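Local structure of 3-dehydroshikimate dehydratase (Bacillus anthracis, 3DX5) at residues I15-I20 against I32-T37; T65-Y70 against I91-F96. The protein catalyses the manganese-dependent dehydration of 3-dehydroshikimate to 3,4-dihydroxybenzoate, a building block of the siderophore petrobactin. All coordinates share one frame; numbering follows the deposited sequence. Where two conformers were deposited one is given.

How the contacts relate
Both contacts are buried, and each packs a helix of the TIM barrel onto the outer side of a parallel strand. Contact 1 sets helix 17-26 against strand 31-35, contact 2 helix 79-96 against strand 64-68. The two strands are neighbours in the barrel sheet, and polar side chains join the contacts: Glu-33 OE2 to Ser-68 OG (2.7 Å) and Trp-35 NE1 to Tyr-70 OH (2.8 Å), both probable hydrogen bonds. Neither has a hydrogen bond between its segments, and the packing side chains are apolar: two separate pairs in contact 1, a cluster round one isoleucine in contact 2. Contact 1 borders the second subunit more widely; contact 2 meets it through Tyr-70, which also binds the dihydroxybenzoate.

Contact 1 of 2, residues I15-I20 against I32-T37; sequences ISFTDI and IELWGT
The first turn of helix 17-26 faces strand 31-35, with the CA atoms of Phe-17 and Leu-34 9.9 Å apart and those of Ile-20 and Ile-32 8.8 Å apart, so side chains alone bridge the gap. Two apolar pairs do this. Phe-17 carries its CG anti to the backbone N (chi1 -179°), which swings the ring off the helix until its CE1 comes 4.5 Å from CD1 of Leu-34. That methyl meets the ring obliquely. One turn further on, Ile-20 points at the strand and offers its branch methyl CG2, while Ile-32 answers with an extended CG1-CD1 arm; CG2 of Ile-20 and CD1 of Ile-32 are 4.3 Å apart. No hydrogen bond crosses between the segments, and the fit is a modest one, with 155 Å² buried in all. Strand 2-6, helix 17-26 and strand 31-35 form a beta-alpha-beta unit of the TIM barrel, and this contact lays its connecting helix over its second strand. Ser-16 is the N-cap of that helix: its OG accepts a nearly straight bond from Asp-19 N (3.1 Å, 160°), and its carbonyl O takes Ile-20 N at 3.1 Å, fixing the turn that presents Phe-17 and Ile-20. At the far end of the strand Trp-35 occupies the N-cap position of helix 36-45, and CG2 of Thr-37 rests over one face of its indole, 3.5 Å above the plane and shifted toward the rim. Glu-33 points into the barrel, where it is hydrogen-bonded to Ser-251 and to His-198, a manganese ligand. On the outside, Phe-17 also touches Leu-42 and Thr-50, and Leu-14 of the second subunit packs on both Phe-17 and Ile-20.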
ATOM      1  N   ILE A  15       7.630  -9.696   2.782  1.00 10.21           N
ATOM      2  CA  ILE A  15       9.045  -9.994   2.717  1.00 10.70           C
ATOM      3  C   ILE A  15       9.743  -9.283   3.903  1.00 10.35           C
ATOM      4  O   ILE A  15       9.381  -8.164   4.258  1.00 10.77           O
ATOM      5  CB  ILE A  15       9.673  -9.530   1.351  1.00 10.87           C
ATOM      6  CG1 ILE A  15      11.139 -10.010   1.225  1.00 11.69           C
ATOM      7  CG2 ILE A  15       9.585  -8.005   1.160  1.00 10.33           C
ATOM      8  CD1 ILE A  15      11.796  -9.720  -0.193  1.00 12.10           C
ATOM      9  N   SER A  16      10.777  -9.903   4.456  1.00 10.40           N
ATOM     10  CA  SER A  16      11.502  -9.312   5.594  1.00 10.55           C
ATOM     11  C   SER A  16      12.587  -8.373   5.136  1.00 10.81           C
ATOM     12  O   SER A  16      13.062  -8.451   4.007  1.00 10.45           O
ATOM     13  CB  SER A  16      12.130 -10.420   6.453  1.00 10.58           C
ATOM     14  OG  SER A  16      13.186 -11.012   5.731  1.00 12.21           O
ATOM     15  N   PHE A  17      12.994  -7.463   6.020  1.00 11.24           N
ATOM     16  CA  PHE A  17      14.129  -6.587   5.728  1.00 11.11           C
ATOM     17  C   PHE A  17      15.400  -7.420   5.421  1.00 11.44           C
ATOM     18  O   PHE A  17      16.178  -7.065   4.511  1.00 10.20           O
ATOM     19  CB  PHE A  17      14.369  -5.638   6.908  1.00  9.95           C
ATOM     20  CG  PHE A  17      15.509  -4.667   6.689  1.00 11.26           C
ATOM     21  CD1 PHE A  17      15.455  -3.708   5.672  1.00  9.07           C
ATOM     22  CD2 PHE A  17      16.623  -4.698   7.517  1.00 10.51           C
ATOM     23  CE1 PHE A  17      16.509  -2.806   5.478  1.00 11.27           C
ATOM     24  CE2 PHE A  17      17.683  -3.780   7.322  1.00 11.95           C
ATOM     25  CZ  PHE A  17      17.619  -2.841   6.323  1.00  8.51           C
ATOM     26  N   THR A  18      15.603  -8.509   6.189  1.00 11.03           N
ATOM     27  CA  THR A  18      16.753  -9.387   6.007  1.00 10.67           C
ATOM     28  C   THR A  18      16.797  -9.904   4.561  1.00 10.68           C
ATOM     29  O   THR A  18      17.858  -9.881   3.938  1.00  8.15           O
ATOM     30  CB  THR A  18      16.736 -10.585   6.984  1.00 12.00           C
ATOM     31  OG1 THR A  18      16.849 -10.114   8.340  1.00 14.19           O
ATOM     32  CG2 THR A  18      17.904 -11.583   6.676  1.00 11.42           C
ATOM     33  N   ASP A  19      15.645 -10.333   4.020  1.00 10.38           N
ATOM     34  CA  ASP A  19      15.595 -10.820   2.642  1.00 11.05           C
ATOM     35  C   ASP A  19      15.773  -9.721   1.591  1.00 10.48           C
ATOM     36  O   ASP A  19      16.384  -9.950   0.530  1.00 10.44           O
ATOM     37  CB  ASP A  19      14.308 -11.588   2.382  1.00 12.09           C
ATOM     38  CG  ASP A  19      14.307 -12.955   3.069  1.00 16.97           C
ATOM     39  OD1 ASP A  19      15.357 -13.390   3.622  1.00 21.36           O
ATOM     40  OD2 ASP A  19      13.251 -13.606   3.039  1.00 21.19           O
ATOM     41  N   ILE A  20      15.262  -8.529   1.861  1.00 10.50           N
ATOM     42  CA  ILE A  20      15.579  -7.393   0.974  1.00 10.30           C
ATOM     43  C   ILE A  20      17.099  -7.071   0.929  1.00 10.34           C
ATOM     44  O   ILE A  20      17.686  -6.883  -0.163  1.00 10.36           O
ATOM     45  CB  ILE A  20      14.803  -6.172   1.355  1.00 11.47           C
ATOM     46  CG1 ILE A  20      13.339  -6.363   0.927  1.00 13.01           C
ATOM     47  CG2 ILE A  20      15.410  -4.913   0.666  1.00  9.51           C
ATOM     48  CD1 ILE A  20      12.475  -5.263   1.384  1.00 14.13           C
ATOM     49  N   ILE A  32      20.189   0.963  -0.405  1.00  9.76           N
ATOM     50  CA  ILE A  32      18.749   0.716  -0.251  1.00 10.42           C
ATOM     51  C   ILE A  32      18.094   2.054   0.106  1.00 10.91           C
ATOM     52  O   ILE A  32      18.534   2.738   1.033  1.00 11.02           O
ATOM     53  CB  ILE A  32      18.479  -0.353   0.829  1.00  9.78           C
ATOM     54  CG1 ILE A  32      18.990  -1.718   0.324  1.00 10.59           C
ATOM     55  CG2 ILE A  32      16.967  -0.400   1.179  1.00  9.89           C
ATOM     56  CD1 ILE A  32      19.100  -2.757   1.453  1.00 14.40           C
ATOM     57  N   GLU A  33      17.055   2.419  -0.638  1.00 10.37           N
ATOM     58  CA  GLU A  33      16.272   3.605  -0.337  1.00 10.81           C
ATOM     59  C   GLU A  33      15.070   3.070   0.419  1.00 10.90           C
ATOM     60  O   GLU A  33      14.216   2.304  -0.128  1.00 10.57           O
ATOM     61  CB  GLU A  33      15.864   4.341  -1.637  1.00 10.69           C
ATOM     62  CG  GLU A  33      14.749   5.410  -1.417  1.00 12.01           C
ATOM     63  CD  GLU A  33      14.329   6.111  -2.722  1.00 14.16           C
ATOM     64  OE1 GLU A  33      15.060   6.005  -3.747  1.00 15.84           O
ATOM     65  OE2 GLU A  33      13.251   6.768  -2.738  1.00 16.58           O
ATOM     66  N   LEU A  34      15.006   3.445   1.694  1.00  9.91           N
ATOM     67  CA  LEU A  34      14.070   2.835   2.611  1.00 10.56           C
ATOM     68  C   LEU A  34      12.826   3.696   2.703  1.00 10.56           C
ATOM     69  O   LEU A  34      12.921   4.874   3.094  1.00 10.76           O
ATOM     70  CB  LEU A  34      14.712   2.713   3.998  1.00 10.66           C
ATOM     71  CG  LEU A  34      14.024   1.891   5.075  1.00 12.14           C
ATOM     72  CD1 LEU A  34      13.623   0.513   4.668  1.00  7.59           C
ATOM     73  CD2 LEU A  34      15.045   1.813   6.226  1.00 12.14           C
ATOM     74  N   TRP A  35      11.667   3.113   2.399  1.00  8.97           N
ATOM     75  CA  TRP A  35      10.389   3.822   2.535  1.00  9.52           C
ATOM     76  C   TRP A  35      10.172   4.167   4.026  1.00 10.22           C
ATOM     77  O   TRP A  35      10.468   3.339   4.898  1.00 10.15           O
ATOM     78  CB  TRP A  35       9.299   2.866   2.069  1.00  9.23           C
ATOM     79  CG  TRP A  35       8.012   3.484   1.606  1.00 11.05           C
ATOM     80  CD1 TRP A  35       7.778   4.796   1.204  1.00 10.92           C
ATOM     81  CD2 TRP A  35       6.768   2.782   1.446  1.00 11.13           C
ATOM     82  NE1 TRP A  35       6.446   4.929   0.815  1.00  9.97           N
ATOM     83  CE2 TRP A  35       5.815   3.712   0.959  1.00 11.08           C
ATOM     84  CE3 TRP A  35       6.376   1.443   1.663  1.00 11.39           C
ATOM     85  CZ2 TRP A  35       4.479   3.342   0.695  1.00 12.49           C
ATOM     86  CZ3 TRP A  35       5.047   1.080   1.407  1.00 10.69           C
ATOM     87  CH2 TRP A  35       4.120   2.029   0.929  1.00 10.43           C
ATOM     88  N   GLY A  36       9.697   5.380   4.316  1.00 10.10           N
ATOM     89  CA  GLY A  36       9.589   5.866   5.675  1.00  9.05           C
ATOM     90  C   GLY A  36       8.753   4.973   6.575  1.00 10.47           C
ATOM     91  O   GLY A  36       9.133   4.723   7.737  1.00  9.11           O
ATOM     92  N   THR A  37       7.630   4.445   6.057  1.00  9.64           N
ATOM     93  CA  THR A  37       6.800   3.575   6.892  1.00  8.66           C
ATOM     94  C   THR A  37       7.504   2.256   7.243  1.00  8.46           C
ATOM     95  O   THR A  37       7.317   1.711   8.351  1.00  7.96           O
ATOM     96  CB  THR A  37       5.401   3.295   6.254  1.00  9.21           C
ATOM     97  OG1 THR A  37       4.629   2.574   7.206  1.00  9.28           O
ATOM     98  CG2 THR A  37       5.536   2.436   4.937  1.00  7.86           C
TER

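Contact 2 of 2, residues T65-Y70 against I91-F96. With DHB (3,4-dihydroxybenzoic acid), chain D.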
ATOM      1  N   THR A  65      20.430   4.754   1.534  1.00 11.52           N
ATOM      2  CA  THR A  65      20.748   5.967   0.753  1.00 12.90           C
ATOM      3  C   THR A  65      19.919   7.188   1.181  1.00 12.84           C
ATOM      4  O   THR A  65      20.345   8.352   1.002  1.00 12.87           O
ATOM      5  CB  THR A  65      20.580   5.754  -0.808  1.00 13.48           C
ATOM      6  OG1 THR A  65      19.183   5.696  -1.157  1.00 14.76           O
ATOM      7  CG2 THR A  65      21.220   4.464  -1.265  1.00 14.93           C
HETATM    8  N   MSE A  66      18.741   6.916   1.735  1.00 12.30           N
HETATM    9  CA  MSE A  66      17.720   7.931   1.946  1.00 11.91           C
HETATM   10  C   MSE A  66      16.528   7.251   2.585  1.00 11.81           C
HETATM   11  O   MSE A  66      16.280   6.060   2.342  1.00 10.82           O
HETATM   12  CB  MSE A  66      17.304   8.528   0.589  1.00 11.74           C
HETATM   13  CG  MSE A  66      16.215   9.634   0.649  1.00 12.98           C
HETATM   14 SE   MSE A  66      16.234  10.715  -1.021  0.75 12.39          SE
HETATM   15  CE  MSE A  66      15.594   9.359  -2.279  1.00  8.84           C
ATOM     16  N   ILE A  67      15.780   8.004   3.383  1.00 10.09           N
ATOM     17  CA  ILE A  67      14.459   7.562   3.802  1.00 11.40           C
ATOM     18  C   ILE A  67      13.434   8.392   3.039  1.00 11.58           C
ATOM     19  O   ILE A  67      13.504   9.640   3.051  1.00 11.40           O
ATOM     20  CB  ILE A  67      14.282   7.737   5.314  1.00 10.69           C
ATOM     21  CG1 ILE A  67      15.250   6.753   6.022  1.00 13.38           C
ATOM     22  CG2 ILE A  67      12.837   7.485   5.692  1.00 11.60           C
ATOM     23  CD1 ILE A  67      15.496   7.082   7.471  1.00 14.70           C
ATOM     24  N   SER A  68      12.479   7.722   2.402  0.50 10.93           N
ATOM     25  CA  SER A  68      11.548   8.416   1.529  0.50 10.69           C
ATOM     26  C   SER A  68      10.139   8.458   2.110  0.50 11.03           C
ATOM     27  O   SER A  68       9.501   7.425   2.335  0.50 10.61           O
ATOM     28  CB  SER A  68      11.597   7.812   0.124  0.50 10.76           C
ATOM     29  OG  SER A  68      12.949   7.791  -0.303  0.50  7.72           O
ATOM     30  N   ASP A  69       9.671   9.669   2.383  1.00 11.30           N
ATOM     31  CA  ASP A  69       8.445   9.833   3.114  1.00 12.50           C
ATOM     32  C   ASP A  69       7.617  10.953   2.504  1.00 12.78           C
ATOM     33  O   ASP A  69       7.752  11.228   1.308  1.00 12.90           O
ATOM     34  CB  ASP A  69       8.760  10.045   4.603  1.00 12.52           C
ATOM     35  CG  ASP A  69       7.665   9.453   5.516  1.00 17.98           C
ATOM     36  OD1 ASP A  69       8.010   8.668   6.431  1.00 21.55           O
ATOM     37  OD2 ASP A  69       6.456   9.773   5.321  1.00 18.23           O
ATOM     38  N   TYR A  70       6.754  11.572   3.307  1.00 12.37           N
ATOM     39  CA  TYR A  70       5.726  12.505   2.835  1.00 14.32           C
ATOM     40  C   TYR A  70       5.525  13.450   3.997  1.00 14.80           C
ATOM     41  O   TYR A  70       5.102  13.025   5.065  1.00 14.78           O
ATOM     42  CB  TYR A  70       4.382  11.756   2.538  1.00 14.52           C
ATOM     43  CG  TYR A  70       4.566  10.482   1.700  1.00 17.28           C
ATOM     44  CD1 TYR A  70       4.485  10.525   0.292  1.00 18.53           C
ATOM     45  CD2 TYR A  70       4.862   9.236   2.314  1.00 16.26           C
ATOM     46  CE1 TYR A  70       4.696   9.361  -0.482  1.00 15.56           C
ATOM     47  CE2 TYR A  70       5.105   8.103   1.549  1.00 15.60           C
ATOM     48  CZ  TYR A  70       5.012   8.167   0.158  1.00 15.44           C
ATOM     49  OH  TYR A  70       5.226   7.021  -0.603  1.00 14.96           O
ATOM     50  N   ILE A  91      15.472  10.777  14.052  1.00 10.06           N
ATOM     51  CA  ILE A  91      15.848   9.606  14.849  1.00 11.00           C
ATOM     52  C   ILE A  91      16.127   8.359  13.954  1.00 10.67           C
ATOM     53  O   ILE A  91      17.188   7.669  14.080  1.00 10.19           O
ATOM     54  CB  ILE A  91      14.766   9.297  15.924  1.00 11.53           C
ATOM     55  CG1 ILE A  91      14.889  10.315  17.055  1.00 15.01           C
ATOM     56  CG2 ILE A  91      14.915   7.862  16.433  1.00 12.44           C
ATOM     57  CD1 ILE A  91      13.803  10.245  18.129  1.00 19.67           C
ATOM     58  N   LEU A  92      15.180   8.071  13.055  1.00 10.36           N
ATOM     59  CA  LEU A  92      15.318   6.962  12.100  1.00  9.53           C
ATOM     60  C   LEU A  92      16.558   7.146  11.208  1.00  9.76           C
ATOM     61  O   LEU A  92      17.326   6.207  11.023  1.00  9.64           O
ATOM     62  CB  LEU A  92      14.041   6.779  11.255  1.00  9.19           C
ATOM     63  CG  LEU A  92      12.736   6.486  12.001  1.00  8.87           C
ATOM     64  CD1 LEU A  92      11.593   6.477  11.035  1.00  7.38           C
ATOM     65  CD2 LEU A  92      12.777   5.130  12.771  1.00  8.52           C
ATOM     66  N   ALA A  93      16.766   8.343  10.671  1.00  9.25           N
ATOM     67  CA  ALA A  93      17.939   8.575   9.802  1.00 10.61           C
ATOM     68  C   ALA A  93      19.245   8.354  10.551  1.00 10.68           C
ATOM     69  O   ALA A  93      20.201   7.818  10.005  1.00 11.98           O
ATOM     70  CB  ALA A  93      17.911   9.985   9.196  1.00  9.65           C
ATOM     71  N   ASN A  94      19.283   8.766  11.811  1.00 11.79           N
ATOM     72  CA  ASN A  94      20.417   8.500  12.662  1.00 12.16           C
ATOM     73  C   ASN A  94      20.652   6.996  12.810  1.00 11.94           C
ATOM     74  O   ASN A  94      21.773   6.521  12.642  1.00 10.58           O
ATOM     75  CB  ASN A  94      20.237   9.155  14.032  1.00 13.39           C
ATOM     76  CG  ASN A  94      21.540   9.216  14.790  1.00 19.16           C
ATOM     77  OD1 ASN A  94      21.752   8.515  15.782  1.00 24.93           O
ATOM     78  ND2 ASN A  94      22.444  10.021  14.289  1.00 23.43           N
ATOM     79  N   TRP A  95      19.586   6.231  13.077  1.00 10.52           N
ATOM     80  CA  TRP A  95      19.737   4.813  13.303  1.00 10.01           C
ATOM     81  C   TRP A  95      20.184   4.110  12.011  1.00 10.60           C
ATOM     82  O   TRP A  95      21.090   3.260  12.020  1.00  9.44           O
ATOM     83  CB  TRP A  95      18.412   4.239  13.809  1.00  9.81           C
ATOM     84  CG  TRP A  95      18.442   2.782  14.131  1.00 10.15           C
ATOM     85  CD1 TRP A  95      19.427   2.100  14.805  1.00 10.78           C
ATOM     86  CD2 TRP A  95      17.408   1.827  13.854  1.00  9.34           C
ATOM     87  NE1 TRP A  95      19.059   0.780  14.958  1.00  9.96           N
ATOM     88  CE2 TRP A  95      17.825   0.590  14.392  1.00 10.28           C
ATOM     89  CE3 TRP A  95      16.153   1.911  13.225  1.00 11.67           C
ATOM     90  CZ2 TRP A  95      17.050  -0.583  14.285  1.00 12.13           C
ATOM     91  CZ3 TRP A  95      15.373   0.740  13.105  1.00 10.69           C
ATOM     92  CH2 TRP A  95      15.827  -0.484  13.647  1.00 11.88           C
ATOM     93  N   PHE A  96      19.556   4.476  10.901  1.00  9.86           N
ATOM     94  CA  PHE A  96      19.879   3.881   9.609  1.00 10.18           C
ATOM     95  C   PHE A  96      21.130   4.438   8.942  1.00 10.79           C
ATOM     96  O   PHE A  96      21.544   3.943   7.890  1.00 10.00           O
ATOM     97  CB  PHE A  96      18.680   3.986   8.669  1.00  9.77           C
ATOM     98  CG  PHE A  96      17.584   2.985   8.984  1.00  8.26           C
ATOM     99  CD1 PHE A  96      17.762   1.614   8.712  1.00  9.35           C
ATOM    100  CD2 PHE A  96      16.415   3.397   9.588  1.00  8.40           C
ATOM    101  CE1 PHE A  96      16.759   0.681   8.998  1.00  7.97           C
ATOM    102  CE2 PHE A  96      15.396   2.481   9.898  1.00  7.77           C
ATOM    103  CZ  PHE A  96      15.568   1.112   9.603  1.00  7.55           C
TER
HETATM  104  C1  DHB D 289       5.819   7.748  -5.375  1.00 18.25           C
HETATM  105  C2  DHB D 289       6.912   8.104  -6.158  1.00 18.29           C
HETATM  106  C3  DHB D 289       6.776   8.244  -7.543  1.00 18.33           C
HETATM  107  O3  DHB D 289       7.803   8.596  -8.379  1.00 15.67           O
HETATM  108  C4  DHB D 289       5.453   8.037  -8.138  1.00 20.66           C
HETATM  109  O4  DHB D 289       5.359   8.190  -9.478  1.00 20.45           O
HETATM  110  C5  DHB D 289       4.360   7.711  -7.341  1.00 19.34           C
HETATM  111  C6  DHB D 289       4.561   7.565  -5.956  1.00 20.09           C
HETATM  112  C   DHB D 289       6.010   7.584  -3.876  1.00 18.97           C
HETATM  113  O1  DHB D 289       5.088   7.313  -3.099  1.00 18.58           O
HETATM  114  O2  DHB D 289       7.228   7.713  -3.356  1.00 18.36           O
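CD1 of Ile-67 meets the Phe-96 ring obliquely, 4.3 Å from CD2 of Phe-96, while the Tyr-70 ring, beyond the end of strand 64-68, has O1 of dihydroxybenzoate at its edge and in its plane. Tyr-70 OH donates to that carboxylate oxygen over a short 2.5 Å, and Arg-102, itself bonded to the ligand, makes a cation-pi contact with the ring. The axes of helical segment 91-96 and strand segment 65-68 approach to 9.3 Å and run roughly antiparallel, at 152°, as expected for the return leg of a beta-alpha-beta unit in the TIM barrel. Ile-67 spans the gap. With CG1 beside the backbone N (chi1 -67°) and the side chain extended, its CD1 reaches the helix backbone, 3.7 Å from Ala-93 N, and also touches CB of Leu-92 (4.1 Å) and of Ala-93 (4.2 Å). Asp-69 OD2, through its anti lone pair, accepts a short but bent bond from Tyr-70 N (2.7 Å, 131°); Lys-85 bridges to the same oxygen. Between helix and strand the contact is thus nondirectional and apolar, whereas past the strand end hydrogen bonds and charge take over, where Tyr-70 binds the ligand through its carboxylate.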